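Local coordinates for protein escJ (Escherichia coli, PDB 1YJ7) that probably forms part of the membrane-associated ring platform on which the type III secretion system of enteropathogenic E. coli is assembled, at residues G104-V110 with A125-S131; V140-K144 with I159-I163. The protein carries 3 engineered substitutions. All coordinates share one frame; numbering follows the deposited sequence. Where two conformers were deposited one is given.

Contact 1 of 2, residues G104-V110 with A125-S131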
loop_
_atom_site.group_PDB
_atom_site.type_symbol
_atom_site.label_atom_id
_atom_site.label_comp_id
_atom_site.label_asym_id
_atom_site.label_seq_id
_atom_site.Cartn_x
_atom_site.Cartn_y
_atom_site.Cartn_z
ATOM N N GLY D 104 -39.532 -8.107 2.450
ATOM C CA GLY D 104 -38.679 -7.613 3.509
ATOM C C GLY D 104 -37.201 -7.775 3.242
ATOM O O GLY D 104 -36.404 -7.160 3.933
ATOM N N VAL D 105 -36.807 -8.598 2.271
ATOM C CA VAL D 105 -35.405 -8.686 1.871
ATOM C C VAL D 105 -35.072 -7.534 0.922
ATOM O O VAL D 105 -35.778 -7.329 -0.083
ATOM C CB VAL D 105 -35.099 -10.022 1.174
ATOM C CG1 VAL D 105 -33.694 -10.037 0.618
ATOM C CG2 VAL D 105 -35.314 -11.192 2.146
ATOM N N ILE D 106 -34.044 -6.760 1.247
ATOM C CA ILE D 106 -33.626 -5.647 0.391
ATOM C C ILE D 106 -32.225 -5.779 -0.200
ATOM O O ILE D 106 -31.846 -5.053 -1.126
ATOM C CB ILE D 106 -33.868 -4.291 1.106
ATOM C CG1 ILE D 106 -32.901 -4.107 2.272
ATOM C CG2 ILE D 106 -35.316 -4.216 1.549
ATOM C CD1 ILE D 106 -33.087 -2.762 3.008
ATOM N N ASP D 107 -31.431 -6.721 0.307
ATOM C CA ASP D 107 -30.135 -7.030 -0.292
ATOM C C ASP D 107 -29.751 -8.440 0.177
ATOM O O ASP D 107 -30.252 -8.891 1.194
ATOM C CB ASP D 107 -29.077 -5.987 0.097
ATOM C CG ASP D 107 -27.887 -5.952 -0.842
ATOM O OD1 ASP D 107 -27.034 -5.043 -0.663
ATOM O OD2 ASP D 107 -27.677 -6.764 -1.767
ATOM N N CYS D 108 -28.944 -9.140 -0.617
ATOM C CA CYS D 108 -28.585 -10.537 -0.354
ATOM C C CYS D 108 -27.230 -10.822 -0.979
ATOM O O CYS D 108 -26.968 -10.414 -2.124
ATOM C CB CYS D 108 -29.646 -11.505 -0.965
ATOM S SG CYS D 108 -29.347 -13.237 -0.582
ATOM N N SER D 109 -26.355 -11.524 -0.255
ATOM C CA SER D 109 -25.148 -12.067 -0.826
ATOM C C SER D 109 -25.043 -13.532 -0.473
ATOM O O SER D 109 -25.300 -13.912 0.655
ATOM C CB SER D 109 -23.899 -11.347 -0.312
ATOM O OG SER D 109 -23.739 -10.086 -0.922
ATOM N N VAL D 110 -24.680 -14.337 -1.462
ATOM C CA VAL D 110 -24.450 -15.765 -1.277
ATOM C C VAL D 110 -23.069 -16.086 -1.812
ATOM O O VAL D 110 -22.731 -15.742 -2.958
ATOM C CB VAL D 110 -25.501 -16.614 -2.036
ATOM C CG1 VAL D 110 -25.165 -18.099 -1.911
ATOM C CG2 VAL D 110 -26.877 -16.326 -1.498
ATOM N N ALA D 125 -22.335 -19.472 2.549
ATOM C CA ALA D 125 -22.492 -18.292 3.402
ATOM C C ALA D 125 -23.562 -17.415 2.791
ATOM O O ALA D 125 -23.495 -17.120 1.616
ATOM C CB ALA D 125 -21.192 -17.540 3.448
ATOM N N VAL D 126 -24.520 -16.994 3.607
ATOM C CA VAL D 126 -25.676 -16.225 3.155
ATOM C C VAL D 126 -25.866 -15.033 4.068
ATOM O O VAL D 126 -26.081 -15.198 5.277
ATOM C CB VAL D 126 -26.942 -17.081 3.175
ATOM C CG1 VAL D 126 -28.138 -16.275 2.651
ATOM C CG2 VAL D 126 -26.734 -18.330 2.358
ATOM N N LEU D 127 -25.771 -13.834 3.495
ATOM C CA LEU D 127 -26.039 -12.590 4.215
ATOM C C LEU D 127 -27.297 -11.965 3.625
ATOM O O LEU D 127 -27.415 -11.793 2.396
ATOM C CB LEU D 127 -24.876 -11.625 4.071
ATOM C CG LEU D 127 -25.065 -10.241 4.704
ATOM C CD1 LEU D 127 -25.223 -10.320 6.210
ATOM C CD2 LEU D 127 -23.909 -9.356 4.316
ATOM N N VAL D 128 -28.257 -11.681 4.492
ATOM C CA VAL D 128 -29.528 -11.087 4.080
ATOM C C VAL D 128 -29.723 -9.784 4.829
ATOM O O VAL D 128 -29.620 -9.722 6.048
ATOM C CB VAL D 128 -30.711 -12.027 4.360
ATOM C CG1 VAL D 128 -32.055 -11.391 3.940
ATOM C CG2 VAL D 128 -30.503 -13.371 3.682
ATOM N N ILE D 129 -30.002 -8.722 4.082
ATOM C CA ILE D 129 -30.292 -7.432 4.660
ATOM C C ILE D 129 -31.796 -7.228 4.555
ATOM O O ILE D 129 -32.375 -7.399 3.480
ATOM C CB ILE D 129 -29.581 -6.283 3.899
ATOM C CG1 ILE D 129 -28.063 -6.491 3.808
ATOM C CG2 ILE D 129 -29.890 -4.942 4.594
ATOM C CD1 ILE D 129 -27.346 -6.803 5.177
ATOM N N SER D 130 -32.429 -6.890 5.669
ATOM C CA SER D 130 -33.852 -6.625 5.686
ATOM C C SER D 130 -34.201 -5.155 5.833
ATOM O O SER D 130 -33.410 -4.327 6.279
ATOM C CB SER D 130 -34.525 -7.410 6.810
ATOM O OG SER D 130 -34.386 -6.744 8.054
ATOM N N SER D 131 -35.435 -4.846 5.454
ATOM C CA SER D 131 -36.041 -3.570 5.812
ATOM C C SER D 131 -35.932 -3.406 7.341
ATOM O O SER D 131 -36.072 -4.388 8.075
ATOM C CB SER D 131 -37.500 -3.526 5.386
ATOM O OG SER D 131 -37.666 -4.042 4.070
#
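Ile129 meets two residues of the facing strand at once, Ile106 and Asp107, and its carbonyl takes both of their amides. The bond from Ile106 N to Ile129 O is short and nearly straight (2.9 Å, 170° at the hydrogen), whereas that from Asp107 N to the same oxygen is weak. In return Ile129 N reaches Asp107 O at 2.9 Å. The side chain of Ile129 is split between the pair: CB lies 3.8 Å from Asp107 CB, while CG2, which chi1 of -55° sets anti to the backbone N, touches Ile106 CG1 at 3.9 Å, the two isoleucine side chains crossing at about a right angle. Ile106 continues toward the end of the partner strand, its CD1 3.6 Å from Ser130 O. Just past that end Ser131 N donates to Gly104 O at 2.9 Å. Beyond the irregularity, Ser109 and Leu127 exchange two backbone bonds. Asp107 OD2 accepts Cys108 N and forms a salt bridge with Lys101 of the second subunit, which also donates to Ser109 OG. On the other face Cys108, Val110, Val126 and Val128 line up, with helix 80-99 packed on this side. Two residues opposite one make this a classic beta bulge in an antiparallel hairpin.

Contact 2 of 2, residues V140-K144 with I159-I163; sequences VIQIK and ISVVI. With GOL (glycerol), chain J.
Helix 140-144 runs roughly against strand 159-163, their directions 137° apart and their axes 9.4 Å from each other at closest approach. The gap is filled by side chains on alternate strand positions, Ile159, Val161 and Ile163, which all start toward the helix. Val161 is central: its CB sits 4.2 Å from Val140 CG1, the two side chains sliding past each other in opposite directions, and its CG2 meets both Ile143 CG2 and, at a tight 3.5 Å, Lys144 CG. Val140 uses its second branch, CG2, on Ile163 CD1 in the conformer given. Lys144 stretches out beyond CG (chi3 178°), which lays its aliphatic chain across Val161 and carries CE to 3.5 Å from Ile159 O. Its NZ then donates to glycerol O2 at 3.1 Å and to a water that also bonds Ile159 O. The glycerol, probably from the crystallisation liquor, lies along the strand: O2 accepts Val161 N at 2.9 Å, O3 donates to Val161 O, and O1 is hydrogen-bonded to Ser160 OG in one of its two conformers. The backbone of Ser160 and Val162 bonds strand 123-130, whose Val126 and Val128 pack beside Val161 and Ile163, while helix 140-150 connects these two parallel strands.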
loop_
_atom_site.group_PDB
_atom_site.type_symbol
_atom_site.label_atom_id
_atom_site.label_comp_id
_atom_site.label_asym_id
_atom_site.label_seq_id
_atom_site.Cartn_x
_atom_site.Cartn_y
_atom_site.Cartn_z
ATOM N N VAL D 140 -35.461 -17.730 8.870
ATOM C CA VAL D 140 -34.124 -18.293 8.701
ATOM C C VAL D 140 -34.145 -19.780 8.356
ATOM O O VAL D 140 -33.429 -20.210 7.476
ATOM C CB VAL D 140 -33.233 -18.008 9.925
ATOM C CG1 VAL D 140 -31.924 -18.791 9.873
ATOM C CG2 VAL D 140 -32.952 -16.561 9.976
ATOM N N ILE D 141 -34.990 -20.557 9.030
ATOM C CA ILE D 141 -35.108 -21.975 8.724
ATOM C C ILE D 141 -35.563 -22.209 7.260
ATOM O O ILE D 141 -35.027 -23.077 6.579
ATOM C CB ILE D 141 -36.007 -22.513 9.754
ATOM C CG1 ILE D 141 -35.181 -22.835 11.010
ATOM C CG2 ILE D 141 -36.711 -23.793 9.249
ATOM C CD1 ILE D 141 -36.000 -23.278 12.161
ATOM N N GLN D 142 -36.483 -21.376 6.768
ATOM C CA GLN D 142 -36.927 -21.446 5.381
ATOM C C GLN D 142 -35.825 -21.080 4.414
ATOM O O GLN D 142 -35.611 -21.752 3.413
ATOM C CB GLN D 142 -38.124 -20.523 5.165
ATOM C CG GLN D 142 -39.396 -21.060 5.807
ATOM C CD GLN D 142 -40.513 -20.036 5.888
ATOM O OE1 GLN D 142 -41.700 -20.373 5.680
ATOM N NE2 GLN D 142 -40.160 -18.800 6.199
ATOM N N ILE D 143 -35.123 -19.996 4.702
ATOM C CA ILE D 143 -33.990 -19.589 3.877
ATOM C C ILE D 143 -32.949 -20.686 3.767
ATOM O O ILE D 143 -32.470 -20.991 2.691
ATOM C CB ILE D 143 -33.387 -18.275 4.417
ATOM C CG1 ILE D 143 -34.360 -17.116 4.173
ATOM C CG2 ILE D 143 -32.025 -18.010 3.782
ATOM C CD1 ILE D 143 -34.079 -15.890 4.996
ATOM N N LYS D 144 -32.600 -21.303 4.893
ATOM C CA LYS D 144 -31.600 -22.345 4.876
ATOM C C LYS D 144 -32.073 -23.530 4.037
ATOM O O LYS D 144 -31.307 -24.079 3.278
ATOM C CB LYS D 144 -31.292 -22.810 6.289
ATOM C CG LYS D 144 -30.462 -21.858 7.052
ATOM C CD LYS D 144 -29.843 -22.542 8.282
ATOM C CE LYS D 144 -28.958 -21.581 9.028
ATOM N NZ LYS D 144 -28.680 -22.082 10.412
ATOM N N ILE D 159 -24.465 -24.337 6.302
ATOM C CA ILE D 159 -24.986 -23.079 5.757
ATOM C C ILE D 159 -25.027 -22.057 6.885
ATOM O O ILE D 159 -25.674 -22.277 7.904
ATOM C CB ILE D 159 -26.400 -23.260 5.142
ATOM C CG1 ILE D 159 -26.389 -24.338 4.056
ATOM C CG2 ILE D 159 -26.899 -21.930 4.557
ATOM C CD1 ILE D 159 -27.773 -24.791 3.640
ATOM N N SER D 160 -24.341 -20.936 6.700
ATOM C CA SER D 160 -24.367 -19.861 7.658
ATOM C C SER D 160 -25.320 -18.814 7.107
ATOM O O SER D 160 -25.127 -18.366 5.978
ATOM C CB SER D 160 -22.963 -19.282 7.846
ATOM O OG SER D 160 -22.918 -18.489 9.012
ATOM N N VAL D 161 -26.342 -18.448 7.876
ATOM C CA VAL D 161 -27.239 -17.345 7.519
ATOM C C VAL D 161 -27.103 -16.240 8.551
ATOM O O VAL D 161 -27.239 -16.463 9.767
ATOM C CB VAL D 161 -28.715 -17.816 7.405
ATOM C CG1 VAL D 161 -29.656 -16.631 7.090
ATOM C CG2 VAL D 161 -28.824 -18.893 6.355
ATOM N N VAL D 162 -26.798 -15.041 8.075
ATOM C CA VAL D 162 -26.734 -13.880 8.934
ATOM C C VAL D 162 -27.740 -12.877 8.395
ATOM O O VAL D 162 -27.758 -12.620 7.201
ATOM C CB VAL D 162 -25.336 -13.288 8.956
ATOM C CG1 VAL D 162 -25.296 -11.972 9.708
ATOM C CG2 VAL D 162 -24.328 -14.326 9.587
ATOM N N ILE D 163 -28.577 -12.357 9.284
ATOM C CA ILE D 163 -29.577 -11.347 8.908
ATOM C C ILE D 163 -29.320 -10.043 9.649
ATOM O O ILE D 163 -29.075 -10.030 10.845
ATOM C CB ILE D 163 -31.028 -11.891 9.089
ATOM C CG1 ILE D 163 -31.333 -12.268 10.535
ATOM C CG2 ILE D 163 -31.276 -13.102 8.158
ATOM C CD1 ILE D 163 -32.811 -12.549 10.784
HETATM C C1 GOL J . -24.952 -19.471 12.217
HETATM O O1 GOL J . -23.798 -19.479 11.381
HETATM C C2 GOL J . -26.207 -19.057 11.445
HETATM O O2 GOL J . -26.423 -19.896 10.352
HETATM C C3 GOL J . -27.454 -19.118 12.326
HETATM O O3 GOL J . -28.568 -18.593 11.620
HETATM O O HOH W 1 -27.206 -24.286 9.979
#

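Contacts 1 and 2 have centres 10 Å apart and follow each other along the chain, the hairpin closing before helix 140-150 begins. They share one mixed sheet in the order 105-113, 123-130, 159-165, with strand 123-130 in the middle: antiparallel to the first and parallel to the last. Probable hydrogen bonds join them directly, from Val126 N to Ser160 O (2.8 Å) and from Val162 N to Val126 O. The hairpin of contact 1 thus runs on into the beta-alpha-beta unit of contact 2 to form one alpha/beta module. Both contacts also touch the second subunit, so this sheet takes part in subunit packing, which may reflect how the platform is built.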